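Local coordinates for protein eukaryotic translation initiation factor 4 gamma 2 (Homo sapiens, PDB 4IUL) that probably takes part in translation initiation, with a MIF4G domain built of HEAT repeats that interacts with the helicase eIF4A, at residues A[122-127]-A[150-155]; A[111-116]-A[167-172]; A[83-88]-A[107-112]. One frame throughout, in Å; residues are numbered along the deposited sequence.

Interaction 1 of 3, residues A[122-127]-A[150-155]; sequences NRTRNV and IKMLGN
Segment 122-127 of helix 107-127 packs against the middle of helix 141-163, the short axes of 122-127 and 150-155 passing 9.3 Å apart at 155°, nearly antiparallel. R123 does most of the work. Its CB points at the other helix and lies 3.9 Å from M152 SD. With chi1 at -62° and a bend at chi2, its CG comes 3.5 Å from N155 ND2, while R123 NH1 lies 3.7 Å from K151 CG. The guanidinium approaches that methylene obliquely, and its plane is 76° from the N155 amide. L68 of helix 53-69 touches both R123 and N155. One residue on, T124 OG1 sits 4.0 Å from M152 SD, side by side with the thioether; its hydroxyl is hydrogen-bonded to F120 O within its own helix. Next to make contact is V127, whose CG2 lies 4.3 Å from M152 CB, adding a small apolar patch. The K151 methylenes pack against R123 NH1, while K151 NZ, of like charge, stays 5.7 Å from that nitrogen. The contact therefore rests on van der Waals packing, chiefly of R123 against M152, K151 and N155, with a weak, long ion pair to E119 probably easing the charge on R123.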
ATOM      1  N   ASN A 122      -5.900  10.461  -4.691  1.00 37.29           N
ATOM      2  CA  ASN A 122      -7.235  10.314  -5.268  1.00 39.14           C
ATOM      3  C   ASN A 122      -8.209   9.590  -4.344  1.00 38.73           C
ATOM      4  O   ASN A 122      -9.382   9.957  -4.264  1.00 39.39           O
ATOM      5  CB  ASN A 122      -7.164   9.581  -6.611  1.00 41.84           C
ATOM      6  CG  ASN A 122      -6.254  10.284  -7.610  1.00 46.36           C
ATOM      7  OD1 ASN A 122      -6.403  11.479  -7.873  1.00 49.59           O
ATOM      8  ND2 ASN A 122      -5.306   9.543  -8.170  1.00 48.92           N
ATOM      9  N   ARG A 123      -7.728   8.566  -3.648  1.00 37.44           N
ATOM     10  CA  ARG A 123      -8.580   7.806  -2.740  1.00 37.54           C
ATOM     11  C   ARG A 123      -8.943   8.634  -1.504  1.00 39.22           C
ATOM     12  O   ARG A 123      -9.982   8.403  -0.874  1.00 37.76           O
ATOM     13  CB  ARG A 123      -7.890   6.503  -2.334  1.00 35.20           C
ATOM     14  CG  ARG A 123      -7.614   5.575  -3.522  1.00 37.04           C
ATOM     15  CD  ARG A 123      -8.905   5.070  -4.160  1.00 36.76           C
ATOM     16  NE  ARG A 123      -8.648   4.301  -5.374  1.00 39.34           N
ATOM     17  CZ  ARG A 123      -9.578   3.653  -6.072  1.00 40.45           C
ATOM     18  NH1 ARG A 123     -10.847   3.673  -5.676  1.00 40.80           N
ATOM     19  NH2 ARG A 123      -9.243   2.993  -7.176  1.00 38.62           N
ATOM     20  N   THR A 124      -8.084   9.598  -1.171  1.00 38.48           N
ATOM     21  CA  THR A 124      -8.321  10.480  -0.038  1.00 39.85           C
ATOM     22  C   THR A 124      -9.418  11.476  -0.404  1.00 40.91           C
ATOM     23  O   THR A 124     -10.305  11.762   0.399  1.00 40.14           O
ATOM     24  CB  THR A 124      -7.060  11.275   0.340  1.00 39.97           C
ATOM     25  OG1 THR A 124      -6.042  10.377   0.799  1.00 38.37           O
ATOM     26  CG2 THR A 124      -7.381  12.276   1.441  1.00 41.39           C
ATOM     27  N   ARG A 125      -9.347  12.001  -1.625  1.00 42.56           N
ATOM     28  CA  ARG A 125     -10.336  12.958  -2.111  1.00 42.71           C
ATOM     29  C   ARG A 125     -11.727  12.340  -2.233  1.00 44.23           C
ATOM     30  O   ARG A 125     -12.738  13.028  -2.067  1.00 43.66           O
ATOM     31  CB  ARG A 125      -9.907  13.524  -3.466  1.00 42.34           C
ATOM     32  CG  ARG A 125      -8.937  14.693  -3.369  1.00 45.21           C
ATOM     33  CD  ARG A 125      -8.834  15.443  -4.698  1.00 46.10           C
ATOM     34  NE  ARG A 125      -8.148  14.659  -5.720  1.00 46.83           N
ATOM     35  CZ  ARG A 125      -6.829  14.491  -5.771  1.00 47.24           C
ATOM     36  NH1 ARG A 125      -6.057  15.061  -4.856  1.00 45.86           N
ATOM     37  NH2 ARG A 125      -6.287  13.746  -6.729  1.00 46.43           N
ATOM     38  N   ASN A 126     -11.774  11.044  -2.522  1.00 44.90           N
ATOM     39  CA  ASN A 126     -13.043  10.342  -2.660  1.00 47.46           C
ATOM     40  C   ASN A 126     -13.772  10.196  -1.324  1.00 49.51           C
ATOM     41  O   ASN A 126     -15.001  10.128  -1.290  1.00 49.68           O
ATOM     42  CB  ASN A 126     -12.814   8.959  -3.282  1.00 46.78           C
ATOM     43  CG  ASN A 126     -12.448   9.036  -4.759  1.00 47.19           C
ATOM     44  OD1 ASN A 126     -12.069  10.098  -5.262  1.00 45.61           O
ATOM     45  ND2 ASN A 126     -12.551   7.907  -5.457  1.00 44.69           N
ATOM     46  N   VAL A 127     -13.013  10.142  -0.232  1.00 50.78           N
ATOM     47  CA  VAL A 127     -13.587  10.005   1.105  1.00 53.08           C
ATOM     48  C   VAL A 127     -14.135  11.330   1.628  1.00 55.76           C
ATOM     49  O   VAL A 127     -15.207  11.371   2.229  1.00 55.77           O
ATOM     50  CB  VAL A 127     -12.538   9.461   2.114  1.00 52.21           C
ATOM     51  CG1 VAL A 127     -13.006   9.689   3.550  1.00 50.74           C
ATOM     52  CG2 VAL A 127     -12.313   7.978   1.871  1.00 51.35           C
ATOM     53  N   ILE A 150     -13.841   1.906   2.179  1.00 45.51           N
ATOM     54  CA  ILE A 150     -13.289   0.563   2.047  1.00 44.50           C
ATOM     55  C   ILE A 150     -12.133   0.525   1.037  1.00 44.22           C
ATOM     56  O   ILE A 150     -11.222  -0.292   1.159  1.00 43.33           O
ATOM     57  CB  ILE A 150     -14.373  -0.445   1.610  1.00 44.93           C
ATOM     58  CG1 ILE A 150     -15.491  -0.492   2.652  1.00 46.17           C
ATOM     59  CG2 ILE A 150     -13.769  -1.826   1.455  1.00 43.82           C
ATOM     60  CD1 ILE A 150     -16.652  -1.407   2.275  1.00 47.68           C
ATOM     61  N   LYS A 151     -12.168   1.406   0.039  1.00 43.33           N
ATOM     62  CA  LYS A 151     -11.100   1.461  -0.954  1.00 43.87           C
ATOM     63  C   LYS A 151      -9.828   2.023  -0.325  1.00 43.18           C
ATOM     64  O   LYS A 151      -8.728   1.553  -0.607  1.00 42.18           O
ATOM     65  CB  LYS A 151     -11.502   2.340  -2.145  1.00 45.52           C
ATOM     66  CG  LYS A 151     -12.558   1.727  -3.066  1.00 49.53           C
ATOM     67  CD  LYS A 151     -12.105   0.374  -3.604  1.00 50.89           C
ATOM     68  CE  LYS A 151     -13.110  -0.208  -4.588  1.00 53.19           C
ATOM     69  NZ  LYS A 151     -14.462  -0.383  -3.995  1.00 54.37           N
ATOM     70  N   MET A 152      -9.994   3.027   0.531  1.00 43.23           N
ATOM     71  CA  MET A 152      -8.878   3.672   1.210  1.00 43.85           C
ATOM     72  C   MET A 152      -8.114   2.679   2.081  1.00 43.81           C
ATOM     73  O   MET A 152      -6.883   2.712   2.135  1.00 43.19           O
ATOM     74  CB  MET A 152      -9.388   4.827   2.075  1.00 47.44           C
ATOM     75  CG  MET A 152      -8.298   5.663   2.732  1.00 52.06           C
ATOM     76  SD  MET A 152      -7.366   6.677   1.546  1.00 60.88           S
ATOM     77  CE  MET A 152      -5.974   5.584   1.172  1.00 57.10           C
ATOM     78  N   LEU A 153      -8.836   1.796   2.765  1.00 41.26           N
ATOM     79  CA  LEU A 153      -8.178   0.811   3.618  1.00 41.04           C
ATOM     80  C   LEU A 153      -7.406  -0.191   2.771  1.00 40.32           C
ATOM     81  O   LEU A 153      -6.303  -0.605   3.133  1.00 41.77           O
ATOM     82  CB  LEU A 153      -9.200   0.089   4.503  1.00 40.02           C
ATOM     83  CG  LEU A 153      -9.958   1.037   5.440  1.00 42.11           C
ATOM     84  CD1 LEU A 153     -10.834   0.241   6.415  1.00 43.21           C
ATOM     85  CD2 LEU A 153      -8.954   1.879   6.202  1.00 41.13           C
ATOM     86  N   GLY A 154      -7.992  -0.583   1.645  1.00 39.02           N
ATOM     87  CA  GLY A 154      -7.316  -1.508   0.760  1.00 37.66           C
ATOM     88  C   GLY A 154      -6.042  -0.858   0.243  1.00 37.27           C
ATOM     89  O   GLY A 154      -5.010  -1.519   0.110  1.00 36.59           O
ATOM     90  N   ASN A 155      -6.109   0.443  -0.037  1.00 36.08           N
ATOM     91  CA  ASN A 155      -4.947   1.175  -0.537  1.00 36.43           C
ATOM     92  C   ASN A 155      -3.836   1.178   0.508  1.00 36.16           C
ATOM     93  O   ASN A 155      -2.672   0.921   0.191  1.00 35.51           O
ATOM     94  CB  ASN A 155      -5.323   2.622  -0.885  1.00 36.21           C
ATOM     95  CG  ASN A 155      -4.301   3.286  -1.799  1.00 36.34           C
ATOM     96  OD1 ASN A 155      -3.300   2.679  -2.172  1.00 35.58           O
ATOM     97  ND2 ASN A 155      -4.554   4.541  -2.167  1.00 37.58           N
TER

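Interaction 2 of 3, residues A[111-116]-A[167-172]; sequences LLISKL and LIHESI
I113 carries its CG1 anti to the carbonyl carbon (chi1 -76°) and then runs extended, so that its CD1 reaches out from helix 107-127; H169 has the same first torsion (chi1 -58°), which swings its imidazole back to meet that methyl. The two side chains cross at about a right angle. I113 CD1 lies over one face of the ring, 4.1 Å from the H169 ring centroid and 27° off the normal, which is the geometry of a CH-pi contact; the closest ring atom is CE1, at 3.8 Å from CD1. Lower on the same branch, I113 CG1 touches the backbone, 3.5 Å from L167 O, and packs against I168 CG2 at 4.4 Å. The same I168 CG2 is shared with the next turn of the helix, where L116 CD1 stands 4.4 Å away. L112 and L116 both turn toward the 167-172 segment, and L112 CD1 meets L167 CB at 4.3 Å. At the far end I172, with CG1 anti to its backbone N, directs CD1 to within 4.0 Å of L116 O. L162 of helix 141-163 lies against L116, L167 and I168, and C81 of helix 74-87 against L112 and L167, so side chains of two further helices border the contact. H169 occupies the N-cap position, immediately before helix 170-181. The arrangement, one helix packed on the turn and first residues of a later helix through a shared aliphatic core, is consistent with the stacked helices of a HEAT-repeat MIF4G domain.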
ATOM      1  N   LEU A 111       8.903   4.908 -10.962  1.00 27.64           N
ATOM      2  CA  LEU A 111       7.511   5.077 -11.372  1.00 28.95           C
ATOM      3  C   LEU A 111       6.519   4.411 -10.408  1.00 30.09           C
ATOM      4  O   LEU A 111       5.370   4.849 -10.295  1.00 29.99           O
ATOM      5  CB  LEU A 111       7.307   4.544 -12.797  1.00 27.30           C
ATOM      6  CG  LEU A 111       8.070   5.259 -13.929  1.00 29.49           C
ATOM      7  CD1 LEU A 111       7.896   4.479 -15.235  1.00 28.15           C
ATOM      8  CD2 LEU A 111       7.570   6.704 -14.101  1.00 25.09           C
ATOM      9  N   LEU A 112       6.955   3.366  -9.705  1.00 29.69           N
ATOM     10  CA  LEU A 112       6.069   2.683  -8.759  1.00 30.57           C
ATOM     11  C   LEU A 112       5.770   3.644  -7.594  1.00 29.70           C
ATOM     12  O   LEU A 112       4.613   3.856  -7.216  1.00 28.52           O
ATOM     13  CB  LEU A 112       6.730   1.405  -8.210  1.00 30.72           C
ATOM     14  CG  LEU A 112       5.832   0.221  -7.819  1.00 33.48           C
ATOM     15  CD1 LEU A 112       6.543  -0.653  -6.788  1.00 32.02           C
ATOM     16  CD2 LEU A 112       4.523   0.716  -7.252  1.00 32.92           C
ATOM     17  N   ILE A 113       6.829   4.213  -7.027  1.00 27.98           N
ATOM     18  CA  ILE A 113       6.688   5.146  -5.911  1.00 26.94           C
ATOM     19  C   ILE A 113       5.745   6.273  -6.315  1.00 27.22           C
ATOM     20  O   ILE A 113       4.833   6.635  -5.572  1.00 26.36           O
ATOM     21  CB  ILE A 113       8.066   5.738  -5.504  1.00 25.46           C
ATOM     22  CG1 ILE A 113       8.861   4.689  -4.722  1.00 25.36           C
ATOM     23  CG2 ILE A 113       7.876   7.024  -4.689  1.00 22.64           C
ATOM     24  CD1 ILE A 113      10.327   5.016  -4.558  1.00 25.43           C
ATOM     25  N   SER A 114       5.976   6.812  -7.509  1.00 26.64           N
ATOM     26  CA  SER A 114       5.172   7.899  -8.045  1.00 27.49           C
ATOM     27  C   SER A 114       3.691   7.537  -8.157  1.00 27.30           C
ATOM     28  O   SER A 114       2.832   8.328  -7.785  1.00 26.17           O
ATOM     29  CB  SER A 114       5.708   8.305  -9.417  1.00 26.53           C
ATOM     30  OG  SER A 114       4.815   9.186 -10.064  1.00 29.01           O
ATOM     31  N   LYS A 115       3.401   6.344  -8.675  1.00 27.84           N
ATOM     32  CA  LYS A 115       2.023   5.891  -8.839  1.00 30.46           C
ATOM     33  C   LYS A 115       1.263   5.746  -7.518  1.00 31.27           C
ATOM     34  O   LYS A 115       0.113   6.165  -7.416  1.00 31.44           O
ATOM     35  CB  LYS A 115       1.976   4.556  -9.590  1.00 30.16           C
ATOM     36  CG  LYS A 115       0.572   3.946  -9.691  1.00 32.69           C
ATOM     37  CD  LYS A 115      -0.178   4.374 -10.961  1.00 34.76           C
ATOM     38  CE  LYS A 115      -0.562   5.840 -10.979  1.00 35.74           C
ATOM     39  NZ  LYS A 115      -1.337   6.194 -12.211  1.00 35.32           N
ATOM     40  N   LEU A 116       1.882   5.144  -6.508  1.00 31.37           N
ATOM     41  CA  LEU A 116       1.181   5.000  -5.239  1.00 32.69           C
ATOM     42  C   LEU A 116       0.898   6.337  -4.574  1.00 32.85           C
ATOM     43  O   LEU A 116      -0.111   6.493  -3.899  1.00 31.27           O
ATOM     44  CB  LEU A 116       1.936   4.061  -4.310  1.00 33.03           C
ATOM     45  CG  LEU A 116       1.358   2.684  -4.635  1.00 35.65           C
ATOM     46  CD1 LEU A 116       2.460   1.704  -4.912  1.00 37.43           C
ATOM     47  CD2 LEU A 116       0.451   2.238  -3.515  1.00 31.29           C
ATOM     48  N   LEU A 167       9.906  -1.039  -1.113  1.00 29.24           N
ATOM     49  CA  LEU A 167       9.459  -0.547  -2.419  1.00 28.55           C
ATOM     50  C   LEU A 167       8.855   0.869  -2.379  1.00 29.11           C
ATOM     51  O   LEU A 167       8.664   1.488  -3.424  1.00 28.64           O
ATOM     52  CB  LEU A 167       8.481  -1.553  -3.048  1.00 29.27           C
ATOM     53  CG  LEU A 167       9.178  -2.867  -3.454  1.00 30.87           C
ATOM     54  CD1 LEU A 167       8.176  -3.894  -3.993  1.00 26.69           C
ATOM     55  CD2 LEU A 167      10.246  -2.553  -4.502  1.00 31.25           C
ATOM     56  N   ILE A 168       8.535   1.367  -1.182  1.00 28.25           N
ATOM     57  CA  ILE A 168       8.040   2.734  -1.006  1.00 28.16           C
ATOM     58  C   ILE A 168       8.726   3.276   0.253  1.00 31.24           C
ATOM     59  O   ILE A 168       9.271   2.499   1.037  1.00 31.45           O
ATOM     60  CB  ILE A 168       6.484   2.832  -0.876  1.00 28.96           C
ATOM     61  CG1 ILE A 168       5.952   1.836   0.156  1.00 27.27           C
ATOM     62  CG2 ILE A 168       5.830   2.660  -2.250  1.00 23.94           C
ATOM     63  CD1 ILE A 168       6.000   2.361   1.579  1.00 29.57           C
ATOM     64  N   HIS A 169       8.701   4.594   0.444  1.00 33.13           N
ATOM     65  CA  HIS A 169       9.379   5.234   1.575  1.00 35.48           C
ATOM     66  C   HIS A 169       8.577   5.614   2.841  1.00 35.85           C
ATOM     67  O   HIS A 169       7.347   5.467   2.901  1.00 34.24           O
ATOM     68  CB  HIS A 169      10.121   6.465   1.051  1.00 40.22           C
ATOM     69  CG  HIS A 169      11.123   6.148  -0.019  1.00 46.75           C
ATOM     70  ND1 HIS A 169      11.536   7.075  -0.953  1.00 48.96           N
ATOM     71  CD2 HIS A 169      11.790   5.003  -0.304  1.00 47.55           C
ATOM     72  CE1 HIS A 169      12.412   6.514  -1.770  1.00 49.48           C
ATOM     73  NE2 HIS A 169      12.583   5.257  -1.398  1.00 49.21           N
ATOM     74  N   GLU A 170       9.309   6.126   3.834  1.00 34.48           N
ATOM     75  CA  GLU A 170       8.768   6.531   5.138  1.00 36.01           C
ATOM     76  C   GLU A 170       7.670   7.584   5.119  1.00 35.93           C
ATOM     77  O   GLU A 170       6.702   7.511   5.880  1.00 36.33           O
ATOM     78  CB  GLU A 170       9.884   7.060   6.047  1.00 34.14           C
ATOM     79  CG  GLU A 170      10.912   6.043   6.486  1.00 37.43           C
ATOM     80  CD  GLU A 170      11.658   6.493   7.750  1.00 39.30           C
ATOM     81  OE1 GLU A 170      12.131   7.648   7.792  1.00 38.01           O
ATOM     82  OE2 GLU A 170      11.768   5.689   8.702  1.00 40.50           O
ATOM     83  N   SER A 171       7.834   8.576   4.261  1.00 35.46           N
ATOM     84  CA  SER A 171       6.875   9.656   4.181  1.00 35.76           C
ATOM     85  C   SER A 171       5.419   9.228   3.985  1.00 33.87           C
ATOM     86  O   SER A 171       4.540   9.654   4.737  1.00 34.46           O
ATOM     87  CB  SER A 171       7.286  10.620   3.070  1.00 36.71           C
ATOM     88  OG  SER A 171       6.461  11.764   3.101  1.00 40.32           O
ATOM     89  N   ILE A 172       5.159   8.388   2.989  1.00 32.46           N
ATOM     90  CA  ILE A 172       3.785   7.959   2.722  1.00 30.34           C
ATOM     91  C   ILE A 172       3.241   7.049   3.816  1.00 29.72           C
ATOM     92  O   ILE A 172       2.033   7.034   4.074  1.00 28.52           O
ATOM     93  CB  ILE A 172       3.650   7.258   1.337  1.00 28.66           C
ATOM     94  CG1 ILE A 172       2.177   7.246   0.905  1.00 30.62           C
ATOM     95  CG2 ILE A 172       4.162   5.855   1.403  1.00 28.02           C
ATOM     96  CD1 ILE A 172       1.937   6.750  -0.507  1.00 29.50           C
TER

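Interaction 3 of 3, residues A[83-88]-A[107-112]; sequences RLAEDA and TFRRLL. With SO4 (sulfate ion), chain D.
F108 leaves helix 107-127 with CG anti to its backbone N (chi1 -174°), which sends the ring toward the last turn of helix 74-87. Its CB lies 4.4 Å from A88 CB, just past the end of that helix. Beyond CG, the CD2 side of the ring lies along A85: CD2 is 3.5 Å from A85 CA, and CE2 is 3.8 Å from A85 N. At the tip, CZ reaches L84 CB at 3.8 Å. L84 CB stands over one face of the F108 ring, 18° off the ring normal and offset toward the rim, which makes a CH-pi contact. An alanine in place of F108 would probably loosen the packing of the two helices, since the ring that meets L84 and A85 would be lost. Next along, R109 extends from CG to NE, and the CB of A85 lies 3.9 Å above its guanidinium, over the centre; R109 NE is hydrogen-bonded to Q104 OE1. On another side of the helix, R110 NH1 donates to sulfate O2 at 3.0 Å, an ion probably from the crystallisation liquor that K53 and K57 also bind, and R110 NH1 forms a salt bridge with D92. The two segment axes approach to 8.7 Å at 139°. Helix 53-69 touches this pair through I63 on L84 and I60 on F108, helix 38-48 adds L46 on L84, and L167, in the loop before helix 170-181, touches A85 and R109.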
ATOM      1  N   ARG A  83       9.915  -8.591  -7.811  1.00 31.91           N
ATOM      2  CA  ARG A  83      10.583  -9.298  -8.903  1.00 34.89           C
ATOM      3  C   ARG A  83      10.865  -8.363 -10.079  1.00 34.53           C
ATOM      4  O   ARG A  83      11.968  -8.355 -10.632  1.00 35.25           O
ATOM      5  CB  ARG A  83       9.716 -10.470  -9.377  1.00 38.32           C
ATOM      6  CG  ARG A  83       9.242 -11.388  -8.255  1.00 44.81           C
ATOM      7  CD  ARG A  83      10.349 -12.300  -7.718  1.00 50.77           C
ATOM      8  NE  ARG A  83      10.606 -13.421  -8.621  1.00 56.79           N
ATOM      9  CZ  ARG A  83      11.406 -13.366  -9.681  1.00 58.39           C
ATOM     10  NH1 ARG A  83      12.049 -12.240  -9.975  1.00 58.57           N
ATOM     11  NH2 ARG A  83      11.542 -14.429 -10.467  1.00 58.19           N
ATOM     12  N   LEU A  84       9.862  -7.574 -10.460  1.00 34.48           N
ATOM     13  CA  LEU A  84      10.013  -6.636 -11.571  1.00 35.48           C
ATOM     14  C   LEU A  84      11.041  -5.552 -11.249  1.00 34.84           C
ATOM     15  O   LEU A  84      11.829  -5.154 -12.110  1.00 33.87           O
ATOM     16  CB  LEU A  84       8.661  -5.990 -11.912  1.00 35.55           C
ATOM     17  CG  LEU A  84       7.623  -6.953 -12.503  1.00 36.13           C
ATOM     18  CD1 LEU A  84       6.275  -6.262 -12.661  1.00 35.04           C
ATOM     19  CD2 LEU A  84       8.122  -7.449 -13.845  1.00 36.29           C
ATOM     20  N   ALA A  85      11.035  -5.080 -10.005  1.00 33.03           N
ATOM     21  CA  ALA A  85      11.976  -4.048  -9.592  1.00 32.96           C
ATOM     22  C   ALA A  85      13.417  -4.520  -9.719  1.00 33.22           C
ATOM     23  O   ALA A  85      14.311  -3.743 -10.072  1.00 32.16           O
ATOM     24  CB  ALA A  85      11.699  -3.629  -8.150  1.00 31.81           C
ATOM     25  N   GLU A  86      13.639  -5.797  -9.437  1.00 34.54           N
ATOM     26  CA  GLU A  86      14.982  -6.349  -9.491  1.00 38.48           C
ATOM     27  C   GLU A  86      15.426  -6.775 -10.882  1.00 39.43           C
ATOM     28  O   GLU A  86      16.599  -6.641 -11.217  1.00 39.38           O
ATOM     29  CB  GLU A  86      15.109  -7.538  -8.524  1.00 40.04           C
ATOM     30  CG  GLU A  86      14.740  -7.205  -7.074  1.00 43.47           C
ATOM     31  CD  GLU A  86      15.023  -8.341  -6.092  1.00 46.02           C
ATOM     32  OE1 GLU A  86      14.679  -9.505  -6.396  1.00 47.25           O
ATOM     33  OE2 GLU A  86      15.578  -8.066  -5.005  1.00 46.76           O
ATOM     34  N   ASP A  87      14.499  -7.264 -11.701  1.00 41.81           N
ATOM     35  CA  ASP A  87      14.868  -7.735 -13.038  1.00 44.54           C
ATOM     36  C   ASP A  87      14.683  -6.775 -14.219  1.00 44.79           C
ATOM     37  O   ASP A  87      15.398  -6.877 -15.211  1.00 44.89           O
ATOM     38  CB  ASP A  87      14.155  -9.064 -13.331  1.00 45.71           C
ATOM     39  CG  ASP A  87      14.468 -10.139 -12.289  1.00 48.50           C
ATOM     40  OD1 ASP A  87      15.502 -10.008 -11.597  1.00 49.65           O
ATOM     41  OD2 ASP A  87      13.693 -11.116 -12.169  1.00 48.58           O
ATOM     42  N   ALA A  88      13.742  -5.843 -14.122  1.00 44.62           N
ATOM     43  CA  ALA A  88      13.513  -4.905 -15.218  1.00 45.50           C
ATOM     44  C   ALA A  88      14.717  -3.995 -15.470  1.00 45.91           C
ATOM     45  O   ALA A  88      15.284  -3.436 -14.539  1.00 44.48           O
ATOM     46  CB  ALA A  88      12.283  -4.058 -14.931  1.00 46.13           C
ATOM     47  N   THR A 107      14.167   2.773 -13.286  1.00 31.78           N
ATOM     48  CA  THR A 107      12.950   3.292 -13.882  1.00 29.19           C
ATOM     49  C   THR A 107      11.736   2.698 -13.172  1.00 28.03           C
ATOM     50  O   THR A 107      10.880   3.434 -12.672  1.00 27.55           O
ATOM     51  CB  THR A 107      12.898   2.934 -15.393  1.00 29.02           C
ATOM     52  OG1 THR A 107      14.046   3.489 -16.048  1.00 31.56           O
ATOM     53  CG2 THR A 107      11.639   3.493 -16.045  1.00 29.92           C
ATOM     54  N   PHE A 108      11.671   1.369 -13.117  1.00 24.95           N
ATOM     55  CA  PHE A 108      10.551   0.708 -12.473  1.00 25.21           C
ATOM     56  C   PHE A 108      10.325   1.235 -11.060  1.00 26.12           C
ATOM     57  O   PHE A 108       9.227   1.688 -10.734  1.00 24.91           O
ATOM     58  CB  PHE A 108      10.748  -0.804 -12.397  1.00 23.71           C
ATOM     59  CG  PHE A 108       9.537  -1.533 -11.875  1.00 24.91           C
ATOM     60  CD1 PHE A 108       8.453  -1.792 -12.709  1.00 25.49           C
ATOM     61  CD2 PHE A 108       9.437  -1.871 -10.529  1.00 24.33           C
ATOM     62  CE1 PHE A 108       7.279  -2.375 -12.207  1.00 26.30           C
ATOM     63  CE2 PHE A 108       8.268  -2.451 -10.016  1.00 25.18           C
ATOM     64  CZ  PHE A 108       7.187  -2.701 -10.856  1.00 22.99           C
ATOM     65  N   ARG A 109      11.369   1.187 -10.234  1.00 25.24           N
ATOM     66  CA  ARG A 109      11.275   1.642  -8.848  1.00 28.11           C
ATOM     67  C   ARG A 109      10.754   3.060  -8.710  1.00 27.92           C
ATOM     68  O   ARG A 109       9.920   3.330  -7.851  1.00 30.06           O
ATOM     69  CB  ARG A 109      12.635   1.525  -8.140  1.00 27.32           C
ATOM     70  CG  ARG A 109      13.066   0.085  -7.820  1.00 28.19           C
ATOM     71  CD  ARG A 109      14.417   0.066  -7.120  1.00 29.25           C
ATOM     72  NE  ARG A 109      14.936  -1.281  -6.900  1.00 31.82           N
ATOM     73  CZ  ARG A 109      14.521  -2.104  -5.939  1.00 33.57           C
ATOM     74  NH1 ARG A 109      13.573  -1.722  -5.097  1.00 33.19           N
ATOM     75  NH2 ARG A 109      15.061  -3.309  -5.818  1.00 32.60           N
ATOM     76  N   ARG A 110      11.249   3.954  -9.558  1.00 28.78           N
ATOM     77  CA  ARG A 110      10.852   5.358  -9.554  1.00 29.31           C
ATOM     78  C   ARG A 110       9.378   5.577  -9.922  1.00 28.48           C
ATOM     79  O   ARG A 110       8.680   6.345  -9.271  1.00 29.36           O
ATOM     80  CB  ARG A 110      11.751   6.141 -10.522  1.00 31.70           C
ATOM     81  CG  ARG A 110      11.239   7.523 -10.908  1.00 33.86           C
ATOM     82  CD  ARG A 110      12.249   8.271 -11.778  1.00 37.60           C
ATOM     83  NE  ARG A 110      12.333   7.772 -13.154  1.00 37.50           N
ATOM     84  CZ  ARG A 110      11.430   8.021 -14.098  1.00 39.31           C
ATOM     85  NH1 ARG A 110      11.592   7.531 -15.325  1.00 38.00           N
ATOM     86  NH2 ARG A 110      10.363   8.761 -13.821  1.00 38.34           N
ATOM     87  N   LEU A 111       8.903   4.908 -10.962  1.00 27.64           N
ATOM     88  CA  LEU A 111       7.511   5.077 -11.372  1.00 28.95           C
ATOM     89  C   LEU A 111       6.519   4.411 -10.408  1.00 30.09           C
ATOM     90  O   LEU A 111       5.370   4.849 -10.295  1.00 29.99           O
ATOM     91  CB  LEU A 111       7.307   4.544 -12.797  1.00 27.30           C
ATOM     92  CG  LEU A 111       8.070   5.259 -13.929  1.00 29.49           C
ATOM     93  CD1 LEU A 111       7.896   4.479 -15.235  1.00 28.15           C
ATOM     94  CD2 LEU A 111       7.570   6.704 -14.101  1.00 25.09           C
ATOM     95  N   LEU A 112       6.955   3.366  -9.705  1.00 29.69           N
ATOM     96  CA  LEU A 112       6.069   2.683  -8.759  1.00 30.57           C
ATOM     97  C   LEU A 112       5.770   3.644  -7.594  1.00 29.70           C
ATOM     98  O   LEU A 112       4.613   3.856  -7.216  1.00 28.52           O
ATOM     99  CB  LEU A 112       6.730   1.405  -8.210  1.00 30.72           C
ATOM    100  CG  LEU A 112       5.832   0.221  -7.819  1.00 33.48           C
ATOM    101  CD1 LEU A 112       6.543  -0.653  -6.788  1.00 32.02           C
ATOM    102  CD2 LEU A 112       4.523   0.716  -7.252  1.00 32.92           C
TER
HETATM  103  S   SO4 D 402       8.877   9.979 -17.394  1.00 55.97           S
HETATM  104  O1  SO4 D 402       8.867  11.440 -17.190  1.00 58.94           O
HETATM  105  O2  SO4 D 402      10.224   9.451 -17.114  1.00 58.06           O
HETATM  106  O3  SO4 D 402       7.903   9.358 -16.483  1.00 57.96           O
HETATM  107  O4  SO4 D 402       8.514   9.676 -18.790  1.00 58.53           O

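How the interactions relate
From the N terminus, helix 74-87 is the first partner: after 18 intervening residues, none of them helical, the chain enters helix 107-127 and interaction 3 closes. Interaction 2 opens on the same helix, sharing L111 and L112 with interaction 3, and closes after 50 intervening residues at 167-172. Interaction 1 nests inside that loop, joining the later part of helix 107-127 to helix 141-163. Helix 107-127 is thus common to all three. Interactions 2 and 3 touch at L167, and interactions 1 and 2 through N155 and L116, whereas interactions 1 and 3 stay about 9 Å apart at their nearest atoms.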